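Local coordinates for protein SidF, inhibitor of growth family, member 3 (Legionella pneumophila subsp. pneumophila, PDB 4FYE) that dephosphorylates phosphoinositides, probably removing the 3-phosphate of phosphatidylinositol 3,4,5-trisphosphate, at residues 649-654 against 706-711; 27-32 against 181-186; 313-318 against 337-342. The protein carries 1 engineered substitution. All coordinates share one frame; numbering follows the deposited sequence.

Contact 1 (649-654 against 706-711). With PO4 (phosphate ion), chain B.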
loop_
_atom_site.group_PDB
_atom_site.type_symbol
_atom_site.label_atom_id
_atom_site.label_comp_id
_atom_site.label_asym_id
_atom_site.label_seq_id
_atom_site.Cartn_x
_atom_site.Cartn_y
_atom_site.Cartn_z
ATOM N N ASN A 649 3.669 -4.645 6.040
ATOM C CA ASN A 649 2.466 -4.244 5.333
ATOM C C ASN A 649 1.354 -5.272 5.419
ATOM O O ASN A 649 0.304 -5.106 4.829
ATOM C CB ASN A 649 2.754 -3.920 3.875
ATOM C CG ASN A 649 1.699 -3.026 3.278
ATOM O OD1 ASN A 649 1.345 -2.006 3.856
ATOM N ND2 ASN A 649 1.171 -3.416 2.131
ATOM N N ASN A 650 1.601 -6.341 6.151
ATOM C CA ASN A 650 0.584 -7.344 6.408
ATOM C C ASN A 650 -0.575 -6.852 7.262
ATOM O O ASN A 650 -1.709 -7.263 7.067
ATOM C CB ASN A 650 1.202 -8.602 7.005
ATOM C CG ASN A 650 1.956 -9.413 5.981
ATOM O OD1 ASN A 650 1.568 -9.472 4.822
ATOM N ND2 ASN A 650 3.043 -10.032 6.402
ATOM N N ASP A 651 -0.280 -6.018 8.248
ATOM C CA ASP A 651 -1.272 -5.706 9.258
ATOM C C ASP A 651 -1.824 -4.286 9.286
ATOM O O ASP A 651 -2.927 -4.051 8.835
ATOM C CB ASP A 651 -0.731 -6.111 10.623
ATOM C CG ASP A 651 0.032 -7.417 10.573
ATOM O OD1 ASP A 651 -0.589 -8.462 10.317
ATOM O OD2 ASP A 651 1.257 -7.402 10.777
ATOM N N ARG A 652 -1.062 -3.341 9.819
ATOM C CA ARG A 652 -1.557 -1.977 9.975
ATOM C C ARG A 652 -1.875 -1.301 8.651
ATOM O O ARG A 652 -2.873 -0.618 8.521
ATOM C CB ARG A 652 -0.559 -1.131 10.760
ATOM C CG ARG A 652 -0.792 -1.128 12.254
ATOM C CD ARG A 652 0.410 -0.591 12.998
ATOM N NE ARG A 652 1.654 -1.154 12.500
ATOM C CZ ARG A 652 2.846 -0.876 13.004
ATOM N NH1 ARG A 652 2.957 -0.040 14.014
ATOM N NH2 ARG A 652 3.926 -1.435 12.497
ATOM N N GLY A 653 -1.010 -1.509 7.673
ATOM C CA GLY A 653 -1.155 -0.912 6.320
ATOM C C GLY A 653 -2.351 -1.437 5.571
ATOM O O GLY A 653 -3.062 -0.678 4.885
ATOM N N GLN A 654 -2.610 -2.733 5.698
ATOM C CA GLN A 654 -3.840 -3.322 5.137
ATOM C C GLN A 654 -5.128 -2.695 5.685
ATOM O O GLN A 654 -6.139 -2.557 4.949
ATOM C CB GLN A 654 -3.939 -4.836 5.471
ATOM C CG GLN A 654 -2.967 -5.694 4.695
ATOM C CD GLN A 654 -2.973 -5.284 3.243
ATOM O OE1 GLN A 654 -3.935 -5.505 2.530
ATOM N NE2 GLN A 654 -1.913 -4.631 2.817
ATOM N N LEU A 706 -6.482 -12.965 1.706
ATOM C CA LEU A 706 -5.835 -13.499 0.485
ATOM C C LEU A 706 -4.415 -13.003 0.320
ATOM O O LEU A 706 -3.523 -13.783 0.076
ATOM C CB LEU A 706 -6.599 -13.006 -0.740
ATOM C CG LEU A 706 -7.606 -13.955 -1.324
ATOM C CD1 LEU A 706 -7.842 -13.567 -2.781
ATOM C CD2 LEU A 706 -6.979 -15.363 -1.298
ATOM N N HIS A 707 -4.252 -11.671 0.439
ATOM C CA HIS A 707 -2.966 -10.995 0.388
ATOM C C HIS A 707 -2.070 -11.595 1.434
ATOM O O HIS A 707 -0.965 -11.967 1.092
ATOM C CB HIS A 707 -3.153 -9.480 0.504
ATOM C CG HIS A 707 -1.953 -8.732 1.018
ATOM N ND1 HIS A 707 -1.087 -8.102 0.194
ATOM C CD2 HIS A 707 -1.485 -8.527 2.317
ATOM C CE1 HIS A 707 -0.093 -7.547 0.925
ATOM N NE2 HIS A 707 -0.329 -7.812 2.224
ATOM N N HIS A 708 -2.546 -11.758 2.686
ATOM C CA HIS A 708 -1.732 -12.371 3.752
ATOM C C HIS A 708 -1.272 -13.787 3.436
ATOM O O HIS A 708 -0.150 -14.207 3.784
ATOM C CB HIS A 708 -2.496 -12.326 5.095
ATOM C CG HIS A 708 -1.606 -12.479 6.330
ATOM N ND1 HIS A 708 -1.158 -13.708 6.791
ATOM C CD2 HIS A 708 -1.129 -11.536 7.219
ATOM C CE1 HIS A 708 -0.409 -13.527 7.898
ATOM N NE2 HIS A 708 -0.418 -12.205 8.188
ATOM N N THR A 709 -2.132 -14.555 2.780
ATOM C CA THR A 709 -1.794 -15.925 2.419
ATOM C C THR A 709 -0.650 -15.947 1.399
ATOM O O THR A 709 0.354 -16.637 1.601
ATOM C CB THR A 709 -3.042 -16.681 1.929
ATOM O OG1 THR A 709 -4.009 -16.620 2.985
ATOM C CG2 THR A 709 -2.721 -18.155 1.650
ATOM N N ALA A 710 -0.812 -15.202 0.329
ATOM C CA ALA A 710 0.265 -14.969 -0.661
ATOM C C ALA A 710 1.578 -14.458 -0.046
ATOM O O ALA A 710 2.656 -14.810 -0.497
ATOM C CB ALA A 710 -0.204 -13.976 -1.721
ATOM N N ASN A 711 1.500 -13.651 0.991
ATOM C CA ASN A 711 2.727 -13.220 1.606
ATOM C C ASN A 711 3.298 -14.170 2.580
ATOM O O ASN A 711 4.498 -14.177 2.711
ATOM C CB ASN A 711 2.579 -11.897 2.356
ATOM C CG ASN A 711 2.697 -10.699 1.459
ATOM O OD1 ASN A 711 2.975 -10.818 0.267
ATOM N ND2 ASN A 711 2.450 -9.534 2.020
HETATM P P PO4 B . 2.612 -4.307 10.469
HETATM O O1 PO4 B . 1.502 -3.518 11.173
HETATM O O2 PO4 B . 3.929 -3.543 10.527
HETATM O O3 PO4 B . 2.916 -5.687 11.071
HETATM O O4 PO4 B . 2.224 -4.524 8.994
#

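Contact 2 (27-32 against 181-186)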
loop_
_atom_site.group_PDB
_atom_site.type_symbol
_atom_site.label_atom_id
_atom_site.label_comp_id
_atom_site.label_asym_id
_atom_site.label_seq_id
_atom_site.Cartn_x
_atom_site.Cartn_y
_atom_site.Cartn_z
ATOM N N ASN A 27 -0.706 -27.541 -10.184
ATOM C CA ASN A 27 -0.082 -26.513 -10.993
ATOM C C ASN A 27 -0.074 -25.122 -10.366
ATOM O O ASN A 27 0.501 -24.194 -10.934
ATOM C CB ASN A 27 -0.702 -26.472 -12.382
ATOM C CG ASN A 27 -0.290 -27.673 -13.247
ATOM O OD1 ASN A 27 -0.941 -27.940 -14.252
ATOM N ND2 ASN A 27 0.791 -28.397 -12.863
ATOM N N GLN A 28 -0.673 -24.979 -9.186
ATOM C CA GLN A 28 -0.741 -23.648 -8.543
ATOM C C GLN A 28 0.615 -23.285 -7.961
ATOM O O GLN A 28 1.395 -24.164 -7.595
ATOM C CB GLN A 28 -1.842 -23.610 -7.478
ATOM C CG GLN A 28 -3.136 -24.230 -7.984
ATOM C CD GLN A 28 -4.244 -24.317 -6.966
ATOM O OE1 GLN A 28 -4.052 -24.030 -5.792
ATOM N NE2 GLN A 28 -5.434 -24.688 -7.427
ATOM N N HIS A 29 0.918 -21.995 -7.921
ATOM C CA HIS A 29 2.132 -21.543 -7.249
ATOM C C HIS A 29 2.229 -21.793 -5.737
ATOM O O HIS A 29 3.323 -21.824 -5.161
ATOM C CB HIS A 29 2.354 -20.075 -7.598
ATOM C CG HIS A 29 2.483 -19.833 -9.098
ATOM N ND1 HIS A 29 3.191 -20.673 -9.930
ATOM C CD2 HIS A 29 1.975 -18.823 -9.900
ATOM C CE1 HIS A 29 3.109 -20.223 -11.187
ATOM N NE2 HIS A 29 2.357 -19.091 -11.175
ATOM N N LEU A 30 1.100 -21.958 -5.063
ATOM C CA LEU A 30 1.126 -22.151 -3.619
ATOM C C LEU A 30 -0.292 -22.506 -3.173
ATOM O O LEU A 30 -1.251 -22.324 -3.931
ATOM C CB LEU A 30 1.653 -20.883 -2.920
ATOM C CG LEU A 30 0.679 -19.696 -2.774
ATOM C CD1 LEU A 30 0.308 -19.390 -1.313
ATOM C CD2 LEU A 30 1.304 -18.492 -3.422
ATOM N N ALA A 31 -0.425 -23.018 -1.962
ATOM C CA ALA A 31 -1.730 -23.461 -1.513
ATOM C C ALA A 31 -2.500 -22.351 -0.836
ATOM O O ALA A 31 -2.030 -21.715 0.105
ATOM C CB ALA A 31 -1.603 -24.645 -0.591
ATOM N N TYR A 32 -3.696 -22.123 -1.338
ATOM C CA TYR A 32 -4.609 -21.142 -0.739
ATOM C C TYR A 32 -5.771 -21.704 0.104
ATOM O O TYR A 32 -6.322 -20.955 0.925
ATOM C CB TYR A 32 -5.197 -20.364 -1.868
ATOM C CG TYR A 32 -4.218 -19.487 -2.520
ATOM C CD1 TYR A 32 -3.948 -18.192 -1.987
ATOM C CD2 TYR A 32 -3.565 -19.890 -3.683
ATOM C CE1 TYR A 32 -3.049 -17.328 -2.613
ATOM C CE2 TYR A 32 -2.657 -19.030 -4.313
ATOM C CZ TYR A 32 -2.411 -17.772 -3.784
ATOM O OH TYR A 32 -1.566 -16.922 -4.453
ATOM N N ASN A 181 7.059 -15.582 -7.792
ATOM C CA ASN A 181 5.894 -15.586 -8.700
ATOM C C ASN A 181 4.575 -15.272 -8.029
ATOM O O ASN A 181 3.841 -16.174 -7.583
ATOM C CB ASN A 181 5.806 -16.894 -9.504
ATOM C CG ASN A 181 5.351 -16.673 -10.948
ATOM O OD1 ASN A 181 5.634 -17.492 -11.843
ATOM N ND2 ASN A 181 4.633 -15.573 -11.185
ATOM N N ARG A 182 4.284 -13.978 -7.942
ATOM C CA ARG A 182 3.109 -13.520 -7.198
ATOM C C ARG A 182 1.850 -13.481 -8.084
ATOM O O ARG A 182 1.854 -12.995 -9.220
ATOM C CB ARG A 182 3.344 -12.162 -6.528
ATOM C CG ARG A 182 4.634 -12.015 -5.724
ATOM C CD ARG A 182 5.644 -11.142 -6.458
ATOM N NE ARG A 182 5.539 -9.692 -6.173
ATOM C CZ ARG A 182 4.728 -9.088 -5.284
ATOM N NH1 ARG A 182 3.871 -9.771 -4.525
ATOM N NH2 ARG A 182 4.761 -7.771 -5.173
ATOM N N ASP A 183 0.774 -13.999 -7.527
ATOM C CA ASP A 183 -0.479 -14.081 -8.186
ATOM C C ASP A 183 -1.238 -12.732 -8.091
ATOM O O ASP A 183 -1.108 -11.957 -7.130
ATOM C CB ASP A 183 -1.285 -15.185 -7.495
ATOM C CG ASP A 183 -0.706 -16.565 -7.686
ATOM O OD1 ASP A 183 0.088 -16.800 -8.636
ATOM O OD2 ASP A 183 -1.068 -17.457 -6.866
ATOM N N THR A 184 -2.067 -12.465 -9.062
ATOM C CA THR A 184 -2.976 -11.358 -8.925
ATOM C C THR A 184 -4.144 -11.780 -8.024
ATOM O O THR A 184 -4.626 -12.896 -8.132
ATOM C CB THR A 184 -3.505 -10.966 -10.310
ATOM O OG1 THR A 184 -2.467 -10.284 -11.017
ATOM C CG2 THR A 184 -4.572 -10.007 -10.139
ATOM N N LEU A 185 -4.607 -10.898 -7.157
ATOM C CA LEU A 185 -5.665 -11.305 -6.300
ATOM C C LEU A 185 -6.902 -10.448 -6.472
ATOM O O LEU A 185 -6.823 -9.194 -6.440
ATOM C CB LEU A 185 -5.208 -11.215 -4.860
ATOM C CG LEU A 185 -3.801 -11.709 -4.608
ATOM C CD1 LEU A 185 -3.490 -11.166 -3.217
ATOM C CD2 LEU A 185 -3.737 -13.255 -4.645
ATOM N N ILE A 186 -8.054 -11.131 -6.606
ATOM C CA ILE A 186 -9.322 -10.479 -6.903
ATOM C C ILE A 186 -10.458 -10.876 -5.962
ATOM O O ILE A 186 -10.703 -12.057 -5.701
ATOM C CB ILE A 186 -9.759 -10.764 -8.351
ATOM C CG1 ILE A 186 -8.660 -10.370 -9.313
ATOM C CG2 ILE A 186 -10.967 -9.890 -8.742
ATOM C CD1 ILE A 186 -9.097 -10.483 -10.765
#

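Contact 3 (313-318 against 337-342)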
loop_
_atom_site.group_PDB
_atom_site.type_symbol
_atom_site.label_atom_id
_atom_site.label_comp_id
_atom_site.label_asym_id
_atom_site.label_seq_id
_atom_site.Cartn_x
_atom_site.Cartn_y
_atom_site.Cartn_z
ATOM N N MET A 313 -2.229 5.716 -19.099
ATOM C CA MET A 313 -2.546 6.327 -20.396
ATOM C C MET A 313 -3.044 5.386 -21.482
ATOM O O MET A 313 -2.479 4.295 -21.735
ATOM C CB MET A 313 -1.374 7.140 -20.895
ATOM C CG MET A 313 -1.103 8.238 -19.863
ATOM S SD MET A 313 0.111 9.439 -20.343
ATOM C CE MET A 313 1.502 8.389 -20.257
ATOM N N THR A 314 -4.120 5.815 -22.129
ATOM C CA THR A 314 -4.648 5.051 -23.248
ATOM C C THR A 314 -3.712 5.349 -24.351
ATOM O O THR A 314 -2.947 6.329 -24.316
ATOM C CB THR A 314 -6.090 5.497 -23.602
ATOM O OG1 THR A 314 -6.076 6.836 -24.153
ATOM C CG2 THR A 314 -6.919 5.545 -22.288
ATOM N N ASN A 315 -3.788 4.523 -25.360
ATOM C CA ASN A 315 -3.219 4.862 -26.657
ATOM C C ASN A 315 -3.544 6.259 -27.210
ATOM O O ASN A 315 -2.628 6.943 -27.664
ATOM C CB ASN A 315 -3.495 3.756 -27.667
ATOM C CG ASN A 315 -2.689 2.487 -27.363
ATOM O OD1 ASN A 315 -2.260 2.247 -26.218
ATOM N ND2 ASN A 315 -2.494 1.666 -28.372
ATOM N N GLU A 316 -4.808 6.689 -27.163
ATOM C CA GLU A 316 -5.176 8.042 -27.637
ATOM C C GLU A 316 -4.341 9.075 -26.854
ATOM O O GLU A 316 -3.782 9.990 -27.454
ATOM C CB GLU A 316 -6.652 8.344 -27.391
ATOM C CG GLU A 316 -7.574 8.397 -28.604
ATOM C CD GLU A 316 -8.900 9.174 -28.327
ATOM O OE1 GLU A 316 -9.487 9.766 -29.293
ATOM O OE2 GLU A 316 -9.372 9.204 -27.145
ATOM N N ASP A 317 -4.273 8.899 -25.527
ATOM C CA ASP A 317 -3.485 9.738 -24.587
ATOM C C ASP A 317 -1.997 9.841 -24.978
ATOM O O ASP A 317 -1.438 10.900 -24.983
ATOM C CB ASP A 317 -3.556 9.167 -23.168
ATOM C CG ASP A 317 -4.913 9.414 -22.448
ATOM O OD1 ASP A 317 -5.662 10.359 -22.826
ATOM O OD2 ASP A 317 -5.234 8.644 -21.485
ATOM N N LEU A 318 -1.333 8.745 -25.296
ATOM C CA LEU A 318 0.049 8.870 -25.670
ATOM C C LEU A 318 0.218 9.625 -27.029
ATOM O O LEU A 318 1.068 10.535 -27.200
ATOM C CB LEU A 318 0.670 7.470 -25.740
ATOM C CG LEU A 318 0.700 6.644 -24.473
ATOM C CD1 LEU A 318 0.646 5.152 -24.780
ATOM C CD2 LEU A 318 1.954 6.927 -23.690
ATOM N N LYS A 337 2.821 -4.031 -30.404
ATOM C CA LYS A 337 3.986 -3.387 -30.980
ATOM C C LYS A 337 3.667 -1.915 -31.341
ATOM O O LYS A 337 4.564 -1.082 -31.522
ATOM C CB LYS A 337 4.537 -4.267 -32.147
ATOM C CG LYS A 337 5.355 -3.631 -33.301
ATOM C CD LYS A 337 6.400 -2.526 -32.978
ATOM C CE LYS A 337 7.296 -2.202 -34.195
ATOM N NZ LYS A 337 7.591 -0.755 -34.499
ATOM N N ALA A 338 2.380 -1.610 -31.413
ATOM C CA ALA A 338 1.933 -0.233 -31.588
ATOM C C ALA A 338 1.986 0.558 -30.256
ATOM O O ALA A 338 2.563 1.643 -30.194
ATOM C CB ALA A 338 0.529 -0.201 -32.178
ATOM N N ARG A 339 1.401 0.012 -29.202
ATOM C CA ARG A 339 1.596 0.619 -27.890
ATOM C C ARG A 339 3.079 0.819 -27.568
ATOM O O ARG A 339 3.459 1.883 -27.050
ATOM C CB ARG A 339 0.860 -0.107 -26.726
ATOM C CG ARG A 339 0.881 0.718 -25.443
ATOM C CD ARG A 339 -0.182 0.237 -24.504
ATOM N NE ARG A 339 -0.096 0.860 -23.191
ATOM C CZ ARG A 339 -0.806 1.934 -22.810
ATOM N NH1 ARG A 339 -1.666 2.599 -23.625
ATOM N NH2 ARG A 339 -0.644 2.342 -21.596
ATOM N N ALA A 340 3.928 -0.170 -27.857
ATOM C CA ALA A 340 5.349 0.003 -27.495
ATOM C C ALA A 340 5.916 1.284 -28.155
ATOM O O ALA A 340 6.677 2.029 -27.538
ATOM C CB ALA A 340 6.185 -1.233 -27.916
ATOM N N GLN A 341 5.580 1.477 -29.426
ATOM C CA GLN A 341 6.139 2.559 -30.208
ATOM C C GLN A 341 5.624 3.900 -29.640
ATOM O O GLN A 341 6.373 4.851 -29.467
ATOM C CB GLN A 341 5.742 2.378 -31.681
ATOM C CG GLN A 341 6.481 3.291 -32.618
ATOM C CD GLN A 341 5.862 3.332 -34.038
ATOM O OE1 GLN A 341 4.633 3.233 -34.223
ATOM N NE2 GLN A 341 6.718 3.491 -35.045
ATOM N N LEU A 342 4.335 3.955 -29.338
ATOM C CA LEU A 342 3.734 5.073 -28.655
ATOM C C LEU A 342 4.428 5.376 -27.336
ATOM O O LEU A 342 4.705 6.530 -27.060
ATOM C CB LEU A 342 2.267 4.767 -28.384
ATOM C CG LEU A 342 1.238 5.286 -29.385
ATOM C CD1 LEU A 342 1.868 5.943 -30.611
ATOM C CD2 LEU A 342 0.218 4.210 -29.721
#

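Contact 1 (649-654 against 706-711)
A single hydrogen bond joins the two segments 649-654 and 706-711 directly. Asn-711 ND2 donates to Asn-650 OD1 over 2.9 Å, almost straight at 173°, in the plane of the acceptor carbonyl and on one of its lone pairs. The two amides are nonetheless twisted well out of each other's plane.

Stacking and van der Waals contact supply the rest. The amide of Gln-654 lies nearly parallel to the imidazole of His-707, the planes 13° apart, with Gln-654 NE2 over the ring near its rim and 3.6 Å from His-707 NE2. The Gln-654 chain bends at chi2, and Gln-654 NE2 donates to Asn-649 O at 3.0 Å, while OE1 takes a bond from Tyr-204; together these fix the amide's rotation. Asn-650 CB rests 3.8 Å from CD2 of His-708, whose ND1 is held by Val-714 O.

Ser-646 to Arg-652 has the spacing of the CX5R phosphate loop of cysteine-dependent phosphatases; Ser-646 stands where such enzymes carry the cysteine and is probably the engineered substitution. Helix 652-668 starts where the loop ends. The bound phosphate ion, probably from the crystallisation liquor, sits in it.

Polar contacts to that ion come from backbone and side chain alike. Asp-651 N donates to PO4 O4 at 3.0 Å. Both the backbone N and NE of Arg-652 bind PO4 O1, NE at 2.7 Å, while NH2 takes PO4 O2. Asp-651 OD2 lies 2.4 Å from PO4 O3, close enough that one acid group probably carries a proton; the other carboxylate oxygen, Asp-651 OD1, accepts from Lys-718 N.

Contact 2 (27-32 against 181-186)
His-29 shows how one ring can be framed on its face and its edge at once. With CG anti to the carbonyl carbon (chi1 -59°), His-29 CB starts out on the side of segment 181-186, 4.1 Å from Asp-183 OD1. CG draws slightly nearer the same oxygen, and CD2 meets it closely: His-29 CD2 and Asp-183 OD1 are 3.0 Å apart, the oxygen lying in the ring plane at the edge. At the tip, NE2 is bonded to Gly-48 O, and the amide group of Asn-181 stacks over one face near the rim, the planes 19° apart.

The other carboxylate oxygen of Asp-183 serves Tyr-32. Tyr-32 OH donates to Asp-183 OD2 over 2.5 Å, a short bond arriving from above the carboxylate plane. The loop 27-32, between helix 9-16 and strand 39-42, is thus pinned across the start of strand 184-189, an inner strand, paired with 50-55 and 199-206, of the six-stranded mixed sheet. Leu-185 CD2 lies near the phenol oxygen as well.

The tyrosine donates to OD2, as suits an ionised Asp-183; its charge would probably strengthen this short bond and may polarise the imidazole.

Contact 3 (313-318 against 337-342)
The N-terminal turn of helix 315-320 is closed by a capping box, and Arg-339 of helix 335-349 grips the chain right at that start. Thr-314 is the N-cap: its OG1 accepts from Asp-317 N at 3.1 Å, and Asp-317 OD2 returns the favour by accepting from Thr-314 N.

Arg-339 comes from the other helix with CG anti to the backbone N (chi1 -169°) and its chain extended from CG to NE. End-on, Arg-339 NH1 and NH2 both donate to Met-313 O, each of these nitrogens 2.7 Å from that oxygen. Arg-339 NH1 also donates to Asn-315 OD1 over 2.7 Å, at 162°. The carbonyl and the Asn-315 amide lie near the guanidinium plane, the amide only 10° from coplanar with it, so three bonds set the orientation of the group; NE adds a fourth, to Thr-6 O.

Leu-318 comes across one face of the guanidinium, with CD1 3.6 Å from Arg-339 NH1. The same methyl packs against Leu-342 CB at 4.0 Å, so an apolar patch adjoins the polar grip. Asn-315 ND2 rests near Leu-342 CD2. Reciprocal bonding of an N-cap side chain and the residue three positions on, here Thr-314 and Asp-317, is the mark of a capping box at a helix start.

In the fold
Contacts 1 and 2 share a neighbourhood; contact 3 stands apart. Helix 701-712, which supplies one side of contact 1, also packs on both segments of contact 2: His-707 CA lies 3.6 Å from Leu-185 CD1, and Thr-709 CG2 touches Tyr-32. The centres of these two are about 14 Å apart, whereas that of contact 3 is about 34 Å from contact 1 and 30 Å from contact 2. Burial follows position: contact 1 is interior and contains part of the phosphate loop, while contacts 2 and 3 are only partly buried. Chemistry differs too, from amides and imidazoles beside a bound anion, to a carboxylate accepting a phenol, to an arginine binding neutral oxygens.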